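2,5-dihydroxypyridine 5,6-dioxygenase (Pseudomonas putida KT2440, PDB 7CUP) catalyses the iron(II)-dependent dioxygenolytic cleavage of 2,5-dihydroxypyridine between carbons 5 and 6, giving N-formylmaleamate in aerobic nicotinate degradation. Local coordinates at residues S192-T197 / A292-G297; T207-V212 / R224-L229; D214-F219 / L319-R324. One frame throughout, in Å; residues are numbered along the deposited sequence.

Interaction 1: residues S192-T197 / A292-G297; sequences SGFLFT and ARAFYG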
loop_
_atom_site.group_PDB
_atom_site.type_symbol
_atom_site.label_atom_id
_atom_site.label_comp_id
_atom_site.label_asym_id
_atom_site.label_seq_id
_atom_site.Cartn_x
_atom_site.Cartn_y
_atom_site.Cartn_z
ATOM N N SER A 192 27.398 11.361 -11.757
ATOM C CA SER A 192 27.948 12.163 -12.879
ATOM C C SER A 192 29.462 11.943 -12.954
ATOM O O SER A 192 29.890 10.780 -12.826
ATOM C CB SER A 192 27.533 13.620 -12.776
ATOM O OG SER A 192 27.963 14.229 -11.556
ATOM N N GLY A 193 30.246 13.002 -13.194
ATOM C CA GLY A 193 31.679 12.857 -13.511
ATOM C C GLY A 193 31.999 13.353 -14.909
ATOM O O GLY A 193 32.560 12.577 -15.677
ATOM N N PHE A 194 31.674 14.610 -15.234
ATOM C CA PHE A 194 31.962 15.228 -16.558
ATOM C C PHE A 194 31.884 16.753 -16.460
ATOM O O PHE A 194 31.627 17.324 -15.368
ATOM C CB PHE A 194 31.015 14.658 -17.622
ATOM C CG PHE A 194 29.549 14.930 -17.407
ATOM C CD1 PHE A 194 28.805 14.173 -16.501
ATOM C CD2 PHE A 194 28.889 15.891 -18.158
ATOM C CE1 PHE A 194 27.447 14.419 -16.321
ATOM C CE2 PHE A 194 27.520 16.111 -17.998
ATOM C CZ PHE A 194 26.807 15.386 -17.066
ATOM N N LEU A 195 32.101 17.420 -17.587
ATOM C CA LEU A 195 32.167 18.896 -17.638
ATOM C C LEU A 195 31.838 19.360 -19.059
ATOM O O LEU A 195 31.930 18.553 -20.005
ATOM C CB LEU A 195 33.543 19.365 -17.134
ATOM C CG LEU A 195 34.691 19.440 -18.157
ATOM C CD1 LEU A 195 35.836 20.305 -17.631
ATOM C CD2 LEU A 195 35.193 18.043 -18.486
ATOM N N PHE A 196 31.428 20.621 -19.179
ATOM C CA PHE A 196 30.975 21.227 -20.444
ATOM C C PHE A 196 31.018 22.759 -20.338
ATOM O O PHE A 196 31.098 23.291 -19.212
ATOM C CB PHE A 196 29.562 20.735 -20.760
ATOM C CG PHE A 196 28.592 20.858 -19.609
ATOM C CD1 PHE A 196 27.845 22.015 -19.431
ATOM C CD2 PHE A 196 28.426 19.818 -18.713
ATOM C CE1 PHE A 196 26.948 22.125 -18.380
ATOM C CE2 PHE A 196 27.534 19.931 -17.656
ATOM C CZ PHE A 196 26.807 21.087 -17.480
ATOM N N THR A 197 31.022 23.418 -21.498
ATOM C CA THR A 197 30.742 24.861 -21.694
ATOM C C THR A 197 29.650 25.019 -22.739
ATOM O O THR A 197 29.002 24.015 -23.086
ATOM C CB THR A 197 31.908 25.686 -22.268
ATOM O OG1 THR A 197 33.148 24.980 -22.268
ATOM C CG2 THR A 197 32.033 27.002 -21.542
ATOM N N ALA A 292 25.375 7.217 -20.448
ATOM C CA ALA A 292 25.558 7.728 -21.814
ATOM C C ALA A 292 26.154 9.129 -21.726
ATOM O O ALA A 292 27.000 9.444 -22.558
ATOM C CB ALA A 292 24.236 7.727 -22.560
ATOM N N ARG A 293 25.721 9.956 -20.767
ATOM C CA ARG A 293 26.245 11.346 -20.683
ATOM C C ARG A 293 27.692 11.333 -20.177
ATOM O O ARG A 293 28.454 12.239 -20.567
ATOM C CB ARG A 293 25.375 12.241 -19.798
ATOM C CG ARG A 293 23.964 12.465 -20.318
ATOM C CD ARG A 293 23.179 13.397 -19.445
ATOM N NE ARG A 293 21.913 13.680 -20.099
ATOM C CZ ARG A 293 20.855 12.875 -20.108
ATOM N NH1 ARG A 293 20.898 11.710 -19.469
ATOM N NH2 ARG A 293 19.748 13.242 -20.750
ATOM N N ALA A 294 28.042 10.436 -19.257
ATOM C CA ALA A 294 29.240 10.595 -18.403
ATOM C C ALA A 294 30.406 9.699 -18.840
ATOM O O ALA A 294 31.494 9.938 -18.318
ATOM C CB ALA A 294 28.927 10.387 -16.935
ATOM N N PHE A 295 30.231 8.704 -19.698
ATOM C CA PHE A 295 31.274 7.664 -19.865
ATOM C C PHE A 295 32.606 8.330 -20.274
ATOM O O PHE A 295 32.638 9.287 -21.081
ATOM C CB PHE A 295 30.807 6.537 -20.780
ATOM C CG PHE A 295 30.612 6.839 -22.254
ATOM C CD1 PHE A 295 31.642 6.641 -23.159
ATOM C CD2 PHE A 295 29.360 7.170 -22.766
ATOM C CE1 PHE A 295 31.437 6.816 -24.520
ATOM C CE2 PHE A 295 29.163 7.358 -24.127
ATOM C CZ PHE A 295 30.206 7.196 -25.005
ATOM N N TYR A 296 33.690 7.833 -19.693
ATOM C CA TYR A 296 35.076 8.333 -19.856
ATOM C C TYR A 296 35.410 8.510 -21.348
ATOM O O TYR A 296 35.352 7.532 -22.109
ATOM C CB TYR A 296 36.004 7.328 -19.175
ATOM C CG TYR A 296 37.433 7.763 -18.948
ATOM C CD1 TYR A 296 37.763 8.599 -17.894
ATOM C CD2 TYR A 296 38.470 7.258 -19.715
ATOM C CE1 TYR A 296 39.079 8.957 -17.628
ATOM C CE2 TYR A 296 39.792 7.595 -19.455
ATOM C CZ TYR A 296 40.096 8.456 -18.416
ATOM O OH TYR A 296 41.381 8.819 -18.152
ATOM N N GLY A 297 35.727 9.727 -21.782
ATOM C CA GLY A 297 36.255 9.967 -23.143
ATOM C C GLY A 297 35.181 10.215 -24.191
ATOM O O GLY A 297 35.526 10.364 -25.362
#

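Interaction 2: residues T207-V212 / R224-L229; sequences TLVLDV and RERITL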
loop_
_atom_site.group_PDB
_atom_site.type_symbol
_atom_site.label_atom_id
_atom_site.label_comp_id
_atom_site.label_asym_id
_atom_site.label_seq_id
_atom_site.Cartn_x
_atom_site.Cartn_y
_atom_site.Cartn_z
ATOM N N THR A 207 30.814 19.858 -38.902
ATOM C CA THR A 207 30.104 18.561 -39.030
ATOM C C THR A 207 30.253 17.750 -37.733
ATOM O O THR A 207 31.403 17.550 -37.258
ATOM C CB THR A 207 30.641 17.785 -40.238
ATOM O OG1 THR A 207 30.644 18.727 -41.304
ATOM C CG2 THR A 207 29.810 16.585 -40.630
ATOM N N LEU A 208 29.120 17.296 -37.181
ATOM C CA LEU A 208 29.109 16.234 -36.147
ATOM C C LEU A 208 28.412 15.013 -36.739
ATOM O O LEU A 208 27.263 15.142 -37.164
ATOM C CB LEU A 208 28.421 16.756 -34.884
ATOM C CG LEU A 208 29.211 17.821 -34.125
ATOM C CD1 LEU A 208 28.311 18.575 -33.155
ATOM C CD2 LEU A 208 30.435 17.230 -33.414
ATOM N N VAL A 209 29.133 13.890 -36.804
ATOM C CA VAL A 209 28.582 12.603 -37.316
ATOM C C VAL A 209 28.239 11.724 -36.108
ATOM O O VAL A 209 29.143 11.340 -35.330
ATOM C CB VAL A 209 29.551 11.900 -38.288
ATOM C CG1 VAL A 209 29.088 10.483 -38.634
ATOM C CG2 VAL A 209 29.762 12.746 -39.545
ATOM N N LEU A 210 26.965 11.410 -35.962
ATOM C CA LEU A 210 26.567 10.308 -35.057
ATOM C C LEU A 210 26.929 9.037 -35.813
ATOM O O LEU A 210 26.329 8.782 -36.848
ATOM C CB LEU A 210 25.073 10.388 -34.741
ATOM C CG LEU A 210 24.662 11.435 -33.713
ATOM C CD1 LEU A 210 24.978 12.840 -34.198
ATOM C CD2 LEU A 210 23.178 11.315 -33.421
ATOM N N ASP A 211 27.951 8.327 -35.368
ATOM C CA ASP A 211 28.353 7.055 -36.006
ATOM C C ASP A 211 27.400 5.957 -35.553
ATOM O O ASP A 211 26.628 6.178 -34.595
ATOM C CB ASP A 211 29.791 6.692 -35.675
ATOM C CG ASP A 211 30.376 5.670 -36.629
ATOM O OD1 ASP A 211 29.686 5.323 -37.602
ATOM O OD2 ASP A 211 31.512 5.263 -36.406
ATOM N N VAL A 212 27.440 4.819 -36.247
ATOM C CA VAL A 212 26.810 3.555 -35.776
ATOM C C VAL A 212 27.297 3.394 -34.333
ATOM O O VAL A 212 28.502 3.593 -34.094
ATOM C CB VAL A 212 27.172 2.344 -36.674
ATOM C CG1 VAL A 212 26.653 1.030 -36.100
ATOM C CG2 VAL A 212 26.667 2.511 -38.104
ATOM N N ARG A 224 21.955 2.792 -35.729
ATOM C CA ARG A 224 22.344 1.624 -36.560
ATOM C C ARG A 224 22.811 2.117 -37.935
ATOM O O ARG A 224 23.418 1.332 -38.649
ATOM C CB ARG A 224 21.189 0.613 -36.576
ATOM C CG ARG A 224 20.886 0.014 -35.208
ATOM C CD ARG A 224 22.135 -0.568 -34.567
ATOM N NE ARG A 224 22.753 -1.629 -35.389
ATOM C CZ ARG A 224 22.600 -2.939 -35.189
ATOM N NH1 ARG A 224 21.863 -3.389 -34.187
ATOM N NH2 ARG A 224 23.219 -3.808 -35.970
ATOM N N GLU A 225 22.605 3.385 -38.255
ATOM C CA GLU A 225 23.266 4.056 -39.405
ATOM C C GLU A 225 23.636 5.468 -38.966
ATOM O O GLU A 225 23.019 5.998 -38.035
ATOM C CB GLU A 225 22.395 4.140 -40.666
ATOM C CG GLU A 225 21.135 3.293 -40.650
ATOM C CD GLU A 225 20.125 3.657 -41.736
ATOM O OE1 GLU A 225 18.885 3.710 -41.426
ATOM O OE2 GLU A 225 20.582 3.886 -42.898
ATOM N N ARG A 226 24.584 6.069 -39.666
ATOM C CA ARG A 226 25.128 7.411 -39.369
ATOM C C ARG A 226 24.044 8.482 -39.501
ATOM O O ARG A 226 23.145 8.365 -40.340
ATOM C CB ARG A 226 26.297 7.688 -40.313
ATOM C CG ARG A 226 27.467 6.760 -40.073
ATOM C CD ARG A 226 28.684 7.178 -40.859
ATOM N NE ARG A 226 29.834 6.455 -40.356
ATOM C CZ ARG A 226 30.986 6.317 -41.001
ATOM N NH1 ARG A 226 31.134 6.853 -42.202
ATOM N NH2 ARG A 226 31.980 5.645 -40.437
ATOM N N ILE A 227 24.126 9.495 -38.654
ATOM C CA ILE A 227 23.426 10.784 -38.873
ATOM C C ILE A 227 24.521 11.826 -39.013
ATOM O O ILE A 227 25.405 11.829 -38.146
ATOM C CB ILE A 227 22.453 11.110 -37.734
ATOM C CG1 ILE A 227 21.443 9.978 -37.530
ATOM C CG2 ILE A 227 21.771 12.441 -37.981
ATOM C CD1 ILE A 227 20.610 10.148 -36.287
ATOM N N THR A 228 24.492 12.585 -40.111
ATOM C CA THR A 228 25.374 13.755 -40.335
ATOM C C THR A 228 24.611 15.036 -39.979
ATOM O O THR A 228 23.521 15.262 -40.552
ATOM C CB THR A 228 25.862 13.804 -41.788
ATOM O OG1 THR A 228 26.452 12.548 -42.102
ATOM C CG2 THR A 228 26.890 14.893 -42.005
ATOM N N LEU A 229 25.159 15.830 -39.061
ATOM C CA LEU A 229 24.648 17.178 -38.703
ATOM C C LEU A 229 25.618 18.235 -39.246
ATOM O O LEU A 229 26.819 18.212 -38.887
ATOM C CB LEU A 229 24.515 17.302 -37.184
ATOM C CG LEU A 229 23.774 16.156 -36.506
ATOM C CD1 LEU A 229 23.906 16.258 -35.002
ATOM C CD2 LEU A 229 22.323 16.174 -36.915
HETATM O O HOH W 1 33.220 4.459 -38.210
#

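Interaction 3: residues D214-F219 / L319-R324; sequences DIILPF and LDIPLR. With FE (Fe (III) ion), chain G.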
loop_
_atom_site.group_PDB
_atom_site.type_symbol
_atom_site.label_atom_id
_atom_site.label_comp_id
_atom_site.label_asym_id
_atom_site.label_seq_id
_atom_site.Cartn_x
_atom_site.Cartn_y
_atom_site.Cartn_z
ATOM N N ASP A 214 26.549 5.434 -31.786
ATOM C CA ASP A 214 26.433 6.683 -31.003
ATOM C C ASP A 214 24.989 6.818 -30.536
ATOM O O ASP A 214 24.136 6.068 -31.015
ATOM C CB ASP A 214 26.979 7.883 -31.767
ATOM C CG ASP A 214 28.499 7.880 -31.817
ATOM O OD1 ASP A 214 29.103 7.306 -30.891
ATOM O OD2 ASP A 214 29.069 8.460 -32.775
ATOM N N ILE A 215 24.724 7.743 -29.620
ATOM C CA ILE A 215 23.449 7.730 -28.846
ATOM C C ILE A 215 22.742 9.079 -28.975
ATOM O O ILE A 215 23.414 10.125 -28.927
ATOM C CB ILE A 215 23.747 7.343 -27.381
ATOM C CG1 ILE A 215 24.369 5.948 -27.319
ATOM C CG2 ILE A 215 22.501 7.449 -26.512
ATOM C CD1 ILE A 215 24.679 5.455 -25.918
ATOM N N ILE A 216 21.417 9.047 -29.042
ATOM C CA ILE A 216 20.577 10.247 -28.813
ATOM C C ILE A 216 19.737 10.054 -27.550
ATOM O O ILE A 216 19.048 9.040 -27.467
ATOM C CB ILE A 216 19.713 10.586 -30.029
ATOM C CG1 ILE A 216 20.566 10.692 -31.293
ATOM C CG2 ILE A 216 18.961 11.863 -29.725
ATOM C CD1 ILE A 216 19.767 10.801 -32.531
ATOM N N LEU A 217 19.824 11.013 -26.617
ATOM C CA LEU A 217 18.936 11.115 -25.438
ATOM C C LEU A 217 17.971 12.273 -25.687
ATOM O O LEU A 217 18.414 13.320 -26.132
ATOM C CB LEU A 217 19.833 11.345 -24.218
ATOM C CG LEU A 217 20.939 10.315 -24.006
ATOM C CD1 LEU A 217 21.781 10.686 -22.814
ATOM C CD2 LEU A 217 20.367 8.916 -23.816
ATOM N N PRO A 218 16.653 12.169 -25.406
ATOM C CA PRO A 218 16.051 11.022 -24.700
ATOM C C PRO A 218 15.552 9.801 -25.499
ATOM O O PRO A 218 14.852 9.014 -24.909
ATOM C CB PRO A 218 14.813 11.667 -24.052
ATOM C CG PRO A 218 14.375 12.680 -25.076
ATOM C CD PRO A 218 15.658 13.225 -25.685
ATOM N N PHE A 219 15.944 9.608 -26.760
ATOM C CA PHE A 219 15.479 8.446 -27.558
ATOM C C PHE A 219 16.056 7.159 -26.953
ATOM O O PHE A 219 15.417 6.116 -27.057
ATOM C CB PHE A 219 15.854 8.524 -29.042
ATOM C CG PHE A 219 15.476 9.787 -29.786
ATOM C CD1 PHE A 219 14.550 10.681 -29.280
ATOM C CD2 PHE A 219 16.076 10.086 -31.004
ATOM C CE1 PHE A 219 14.231 11.841 -29.974
ATOM C CE2 PHE A 219 15.744 11.240 -31.706
ATOM C CZ PHE A 219 14.846 12.132 -31.169
ATOM N N LEU A 319 18.036 17.828 -26.615
ATOM C CA LEU A 319 18.752 16.552 -26.908
ATOM C C LEU A 319 20.150 16.590 -26.300
ATOM O O LEU A 319 20.773 17.668 -26.302
ATOM C CB LEU A 319 18.840 16.332 -28.418
ATOM C CG LEU A 319 17.509 16.360 -29.160
ATOM C CD1 LEU A 319 17.755 16.189 -30.654
ATOM C CD2 LEU A 319 16.546 15.290 -28.650
ATOM N N ASP A 320 20.569 15.464 -25.716
ATOM C CA ASP A 320 21.955 15.162 -25.286
ATOM C C ASP A 320 22.447 14.048 -26.186
ATOM O O ASP A 320 21.734 13.015 -26.322
ATOM C CB ASP A 320 22.041 14.785 -23.810
ATOM C CG ASP A 320 21.933 15.998 -22.908
ATOM O OD1 ASP A 320 22.231 17.083 -23.393
ATOM O OD2 ASP A 320 21.513 15.847 -21.755
ATOM N N ILE A 321 23.615 14.252 -26.780
ATOM C CA ILE A 321 24.173 13.330 -27.805
ATOM C C ILE A 321 25.646 13.099 -27.503
ATOM O O ILE A 321 26.468 13.961 -27.793
ATOM C CB ILE A 321 23.970 13.907 -29.213
ATOM C CG1 ILE A 321 22.492 14.166 -29.485
ATOM C CG2 ILE A 321 24.607 12.984 -30.234
ATOM C CD1 ILE A 321 22.203 14.889 -30.793
ATOM N N PRO A 322 26.013 11.935 -26.930
ATOM C CA PRO A 322 27.410 11.537 -26.768
ATOM C C PRO A 322 27.964 10.791 -27.990
ATOM O O PRO A 322 27.295 9.945 -28.529
ATOM C CB PRO A 322 27.400 10.585 -25.566
ATOM C CG PRO A 322 25.965 10.071 -25.478
ATOM C CD PRO A 322 25.091 10.955 -26.334
ATOM N N LEU A 323 29.200 11.106 -28.372
ATOM C CA LEU A 323 29.913 10.440 -29.489
ATOM C C LEU A 323 31.129 9.715 -28.932
ATOM O O LEU A 323 31.792 10.269 -28.020
ATOM C CB LEU A 323 30.318 11.492 -30.521
ATOM C CG LEU A 323 29.202 12.400 -30.987
ATOM C CD1 LEU A 323 29.766 13.460 -31.909
ATOM C CD2 LEU A 323 28.102 11.600 -31.677
ATOM N N ARG A 324 31.397 8.522 -29.463
ATOM C CA ARG A 324 32.586 7.698 -29.151
ATOM C C ARG A 324 33.726 8.014 -30.122
ATOM O O ARG A 324 33.444 8.543 -31.207
ATOM C CB ARG A 324 32.303 6.220 -29.419
ATOM C CG ARG A 324 31.680 5.486 -28.258
ATOM C CD ARG A 324 30.632 4.556 -28.799
ATOM N NE ARG A 324 31.059 3.503 -29.716
ATOM C CZ ARG A 324 30.754 3.423 -31.018
ATOM N NH1 ARG A 324 30.082 4.379 -31.676
ATOM N NH2 ARG A 324 31.157 2.352 -31.662
HETATM FE FE FE G . 21.833 19.220 -22.643
HETATM O O HOH W 2 31.571 8.845 -33.132
HETATM O O HOH W 3 28.171 7.298 -27.994
HETATM O O HOH W 4 21.617 18.389 -20.494
HETATM O O HOH W 5 20.944 21.377 -22.357
#

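Interaction 1: residues S192-T197 / A292-G297
Phe194 and Ala294 make the main apolar contact here, the phenyl ring meeting the methyl group with which a short helix ends. CD1 of Phe194 lies 3.8 Å from Ala294 CB and 4.1 Å from Ala294 CA, the methyl coming in obliquely to the ring. Phe194 CB points toward the helix segment, and chi1 63° sets CG between the backbone N and the carbonyl carbon. Alanine suits the spot because its single methyl lets ring and helix backbone come close together. The far end of the same ring reaches Arg293, with Phe194 CZ 4.4 Å from Arg293 CB.

This is the junction between strand 194-197 of a five-stranded antiparallel sheet and the last turn of helix 290-294. The strand enters through a G1 beta bulge, in which Gly193 and Phe194 both face Glu177 of the neighbouring strand. Gly193 has a positive phi (116°), and at its backbone angles a CB would be jammed against the preceding carbonyl O, so glycine fits where a larger residue would not.

Polar groups of the two segments approach without hydrogen-bonding to each other. The carbonyl O of Arg293 sits 4.3 Å above one face of the Phe194 ring, displaced toward the rim; it accepts a hydrogen bond from Asn298 ND2. Ser192 O, 4.2 Å from Ala294 CB, is bonded to Gln271 NE2. Gly193 O and Ala294 O, both acceptors, stay 3.9 Å apart.

The charged end of Arg293 takes no part in the ring contact. Its chain is extended through chi2 and chi3 and leads away from the strand, where NH1 bonds to Met288 O and NE forms a salt bridge with OD2 of the iron ligand Asp320.

Interaction 2: residues T207-V212 / R224-L229
Leu208 with Leu229 and Leu210 with Ile227 are the hydrogen-bonded pairs of an antiparallel ladder whose short strand axes approach to 4.7 Å at 164°, with Val209 and Thr228 as the non-hydrogen-bonded pair between them. Each of the two hydrogen-bonded pairs has both N-H...O bonds.

On one face, leucines and an isoleucine give branched apolar ends that fill space: CD1 of Leu210 meets CD1 of Leu229 at 3.7 Å, while its CD2 lies 4.0 Å from Ile227 CD1, these last two side chains running alongside one another. On the other face, which carries Val209 and Thr228, the methyl CG2 of Thr207 touches Thr228 CG2 at 3.6 Å.

Beyond the ladder, Asp211 and Arg226 form a salt bridge. The arginine chain is extended from CG to NE and brings NE 3.0 Å from Asp211 OD1 in a nearly straight bond (175°). OD1 lies in the guanidinium plane, but the donor stands above the carboxylate plane, the two planes being 58° apart. From the opposite face Val212 N bonds to Asp211 OD1 at 2.7 Å, and one water joins Asp211 OD2 to Arg226 NH2. An alanine in place of Asp211 would probably leave Arg226 NE without its charged mate and the Val212 N-H without its acceptor, setting the guanidinium free to turn.

Leu208, Leu210 and Leu229 press on the sheet behind, through strands 299-303 and 319-323. Arg224 forms a salt bridge with Glu225 of the second subunit. The arrangement is that of an edge strand, 207-210, in a three-stranded antiparallel sheet.

Interaction 3: residues D214-F219 / L319-R324
The carbonyl O of Ile215 is buried against Pro322, which has no N-H to offer it, and has no hydrogen-bond partner in the model. Pro322 CD comes within 3.2 Å of Ile215 O, and Ile321 CA makes a CA-H...O contact with the same oxygen. The proline thus interrupts what is otherwise an antiparallel approach to strand 319-323, the edge of a five-stranded sheet, and leaves a single beta bridge: Leu217 N to Asp320 O at 2.8 Å, with Asp320 N returning a bond to Leu217 O.

At one end Asp214 OD1 is held twice by Arg324. Arg324 N bonds to Asp214 OD1 at 3.0 Å, and Arg324 NH1 reaches Asp214 OD1 at 3.2 Å in a salt bridge, the two from opposite faces of the carboxylate plane. The guanidinium is turned 73° from that plane, and the bends at chi2 and chi3 fold the arginine chain back toward the aspartate. NH2 forms a salt bridge with Glu246 of the second subunit. Asp214 OD2 accepts from the backbone N of Asp211.

At the other end the cis-proline Pro218 turns its CD against Leu319 CD2, 3.7 Å away, across the leucine at about a right angle.

Asp320 also reaches the metal site, completed by His265, Ser302, His318 and two waters. One carboxylate oxygen, OD2, paired with Arg293, also accepts from an iron-bound water; the other, OD1, binds the iron at 2.3 Å.

In the fold
Along the chain the segments run 192-197, 207-212, 214-219, 224-229, 292-297 and 319-324, so interaction 3 alternates with both others, whereas interaction 2 falls wholly between the two segments of interaction 1. Interactions 1 and 3 have centres about 12 Å apart and share one five-stranded antiparallel sheet, which includes strands 194-197 and 319-323; Arg293 reaching Asp320 joins them beside the iron. Interaction 2, centred about 11 Å from interaction 3 and about 20 Å from interaction 1, packs against strands 299-303 and 319-323 of that sheet, with Leu210 touching Ile216 and Ile321. Interactions 2 and 3 reach neighbouring subunits, whereas no other chain touches interaction 1, and the iron ligand Asp320 lies in interaction 3.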